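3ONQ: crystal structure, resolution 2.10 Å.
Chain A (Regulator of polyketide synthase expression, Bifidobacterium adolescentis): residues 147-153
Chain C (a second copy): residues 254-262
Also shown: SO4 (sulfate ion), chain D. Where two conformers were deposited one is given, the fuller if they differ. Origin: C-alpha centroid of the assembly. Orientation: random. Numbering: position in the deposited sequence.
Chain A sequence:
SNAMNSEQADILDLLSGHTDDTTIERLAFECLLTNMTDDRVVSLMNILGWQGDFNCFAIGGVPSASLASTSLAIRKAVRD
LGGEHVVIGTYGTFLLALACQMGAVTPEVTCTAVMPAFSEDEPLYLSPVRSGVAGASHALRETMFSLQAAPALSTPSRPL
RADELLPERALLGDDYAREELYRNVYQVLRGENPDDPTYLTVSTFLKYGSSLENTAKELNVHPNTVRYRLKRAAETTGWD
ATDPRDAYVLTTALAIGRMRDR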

# COMPACT_ATOMS: atom_id res chain seq x y z
N LEU A 147 24.18 -7.85 -3.35
CA LEU A 147 25.10 -8.50 -4.27
C LEU A 147 25.50 -7.56 -5.41
O LEU A 147 26.65 -7.53 -5.83
CB LEU A 147 24.46 -9.78 -4.82
CG LEU A 147 24.20 -10.87 -3.79
CD1 LEU A 147 23.44 -12.04 -4.43
CD2 LEU A 147 25.52 -11.35 -3.19
N GLN A 148 24.52 -6.82 -5.92
CA GLN A 148 24.76 -5.88 -7.01
C GLN A 148 25.62 -4.72 -6.55
O GLN A 148 26.41 -4.16 -7.31
CB GLN A 148 23.44 -5.37 -7.57
CG GLN A 148 22.66 -6.43 -8.34
CD GLN A 148 21.34 -5.92 -8.86
OE1 GLN A 148 20.65 -5.15 -8.20
NE2 GLN A 148 20.96 -6.37 -10.06
N ALA A 149 25.48 -4.35 -5.28
CA ALA A 149 26.17 -3.18 -4.75
C ALA A 149 27.62 -3.49 -4.33
O ALA A 149 28.46 -2.60 -4.27
CB ALA A 149 25.38 -2.59 -3.58
N ALA A 150 27.90 -4.76 -4.03
CA ALA A 150 29.19 -5.15 -3.46
C ALA A 150 30.44 -4.63 -4.19
O ALA A 150 31.42 -4.24 -3.54
CB ALA A 150 29.27 -6.68 -3.29
N PRO A 151 30.43 -4.61 -5.54
CA PRO A 151 31.63 -4.15 -6.24
C PRO A 151 32.06 -2.73 -5.87
O PRO A 151 33.21 -2.36 -6.08
CB PRO A 151 31.23 -4.21 -7.72
CG PRO A 151 30.09 -5.18 -7.78
CD PRO A 151 29.35 -5.00 -6.48
N ALA A 152 31.14 -1.93 -5.32
CA ALA A 152 31.51 -0.57 -4.94
C ALA A 152 32.52 -0.55 -3.79
O ALA A 152 33.21 0.44 -3.58
CB ALA A 152 30.28 0.23 -4.57
N LEU A 153 32.62 -1.66 -3.06
CA LEU A 153 33.48 -1.75 -1.88
C LEU A 153 34.70 -2.61 -2.12
O LEU A 153 34.60 -3.70 -2.66
CB LEU A 153 32.70 -2.34 -0.71
CG LEU A 153 31.74 -1.42 0.00
CD1 LEU A 153 31.30 -2.06 1.28
CD2 LEU A 153 32.38 -0.09 0.26
N LEU C 254 32.11 6.85 -8.85
CA LEU C 254 32.91 5.62 -8.77
C LEU C 254 32.05 4.43 -8.35
O LEU C 254 32.17 3.33 -8.89
CB LEU C 254 34.12 5.77 -7.84
CG LEU C 254 35.17 6.83 -8.22
CD1 LEU C 254 36.41 6.73 -7.32
CD2 LEU C 254 35.60 6.71 -9.65
N ALA C 255 31.19 4.64 -7.37
CA ALA C 255 30.30 3.58 -6.92
C ALA C 255 29.38 3.15 -8.07
O ALA C 255 29.24 1.95 -8.35
CB ALA C 255 29.49 4.03 -5.70
N ILE C 256 28.79 4.12 -8.77
CA ILE C 256 27.90 3.81 -9.90
C ILE C 256 28.67 2.98 -10.94
O ILE C 256 28.19 1.94 -11.41
CB ILE C 256 27.34 5.09 -10.57
CG1 ILE C 256 26.26 5.76 -9.71
CG2 ILE C 256 26.80 4.77 -11.98
CD1 ILE C 256 25.04 4.88 -9.45
N GLY C 257 29.86 3.44 -11.28
CA GLY C 257 30.67 2.78 -12.29
C GLY C 257 31.09 1.37 -11.90
O GLY C 257 31.02 0.45 -12.71
N ARG C 258 31.54 1.19 -10.66
CA ARG C 258 32.01 -0.11 -10.24
C ARG C 258 30.86 -1.13 -10.20
O ARG C 258 31.03 -2.28 -10.61
CB ARG C 258 32.72 -0.02 -8.89
CG ARG C 258 34.15 0.51 -9.00
CD ARG C 258 34.69 0.97 -7.64
NE ARG C 258 36.08 1.41 -7.76
CZ ARG C 258 36.67 2.30 -6.96
NH1 ARG C 258 36.01 2.87 -5.97
NH2 ARG C 258 37.94 2.62 -7.17
N MSE C 259 29.70 -0.70 -9.73
CA MSE C 259 28.53 -1.58 -9.73
C MSE C 259 28.13 -1.96 -11.16
O MSE C 259 27.75 -3.09 -11.44
CB MSE C 259 27.36 -0.90 -9.02
CG MSE C 259 27.65 -0.67 -7.54
SE MSE C 259 26.09 -0.08 -6.58
CE MSE C 259 25.89 1.72 -7.32
N ARG C 260 28.21 -1.00 -12.07
CA ARG C 260 27.80 -1.25 -13.44
C ARG C 260 28.77 -2.16 -14.22
O ARG C 260 28.33 -2.98 -15.03
CB ARG C 260 27.55 0.06 -14.17
CG ARG C 260 26.88 -0.13 -15.52
CD ARG C 260 25.95 1.01 -15.87
NE ARG C 260 25.70 1.04 -17.31
CZ ARG C 260 25.02 1.99 -17.93
NH1 ARG C 260 24.51 3.00 -17.23
NH2 ARG C 260 24.85 1.93 -19.25
N ASP C 261 30.07 -2.03 -13.99
CA ASP C 261 31.04 -2.84 -14.73
C ASP C 261 31.37 -4.20 -14.10
O ASP C 261 32.24 -4.92 -14.59
CB ASP C 261 32.32 -2.05 -15.01
CG ASP C 261 32.07 -0.89 -15.96
OD1 ASP C 261 30.96 -0.84 -16.54
OD2 ASP C 261 32.98 -0.05 -16.12
N ARG C 262 30.67 -4.56 -13.03
CA ARG C 262 30.67 -5.96 -12.59
C ARG C 262 29.25 -6.44 -12.31
O ARG C 262 28.38 -6.38 -13.19
CB ARG C 262 31.56 -6.18 -11.37
CG ARG C 262 31.37 -7.55 -10.74
CD ARG C 262 32.51 -7.90 -9.80
NE ARG C 262 32.02 -8.41 -8.52
CZ ARG C 262 32.47 -8.00 -7.34
NH1 ARG C 262 33.43 -7.09 -7.27
NH2 ARG C 262 31.96 -8.50 -6.22
S SO4 D . 38.89 -0.19 -10.07
O1 SO4 D . 39.53 0.40 -8.90
O2 SO4 D . 39.69 0.07 -11.28
O3 SO4 D . 38.79 -1.63 -9.89
O4 SO4 D . 37.55 0.38 -10.24
O HOH W 1 28.74 -8.87 -7.71
O HOH W 2 26.67 -5.04 -9.81
O HOH W 3 33.21 2.59 -5.36

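This is a small, mainly apolar contact between two copies of one protein, in which a short helical and 3-10 segment of chain A packs against a helix of chain C and the residues just after it with no direct hydrogen bond between them, while three waters link polar groups across the seam.

The two backbones come close where small residues meet. The CA atoms of Ala A152 and Ala C255 are 4.8 Å apart, and their side chains touch at 4.0 Å, CB to CB; a methyl group on each side fills the space between the chains while letting them approach this closely. Ala A152 CB also lies 4.1 Å from CG of Met C259, a selenomethionine. That long, flexible, unbranched side chain, with chi angles m, t, m, reaches in beside the chain A segment and brings its SE within 3.6 Å of Ala A149 CA and 4.0 Å of Ala A149 CB. It therefore touches two alanines at different points along its length.

Pro A151 is the most extensively covered residue of the contact, and its CA-to-CB bond points toward chain C. Its CB rests 3.5 Å from Arg C258 O. Proline has no amide hydrogen needing a partner, and its compact aliphatic ring can pack against the helix backbone without asking for a hydrogen bond. The 3-10 segment around it is held by backbone hydrogen bonds from Ala A152 N to Ala A149 O (3.0 Å) and from Leu A153 N to Ala A150 O (2.9 Å).

On chain C, Arg C262 reaches back to lay one face of its guanidinium over Pro A151, with NH1 3.6 Å from Pro A151 CA. Such a face is poor at hydrogen bonding and packs readily on aliphatic carbon, but this side chain is poorly ordered, so the contact should be read with caution.

Arg C258 serves two neighbours. Its aliphatic part passes Ala A152, with CB 4.2 Å from Ala A152 CA, while its guanidinium donates from NE to O4 of the sulfate (3.1 Å) and from NH2 to O1 (3.2 Å). NH1 donates to water 3 (2.9 Å), which in turn donates to Ala A152 O (2.8 Å), so the arginine reaches the chain A backbone indirectly.

Water 2 does similar work for two carbonyls that cannot bond to each other, donating to Gln A148 O (2.7 Å) and to Met C259 O (2.8 Å). Water 1 donates to Leu A147 O (3.1 Å) and accepts a weak bond from Arg C262 NE (3.4 Å).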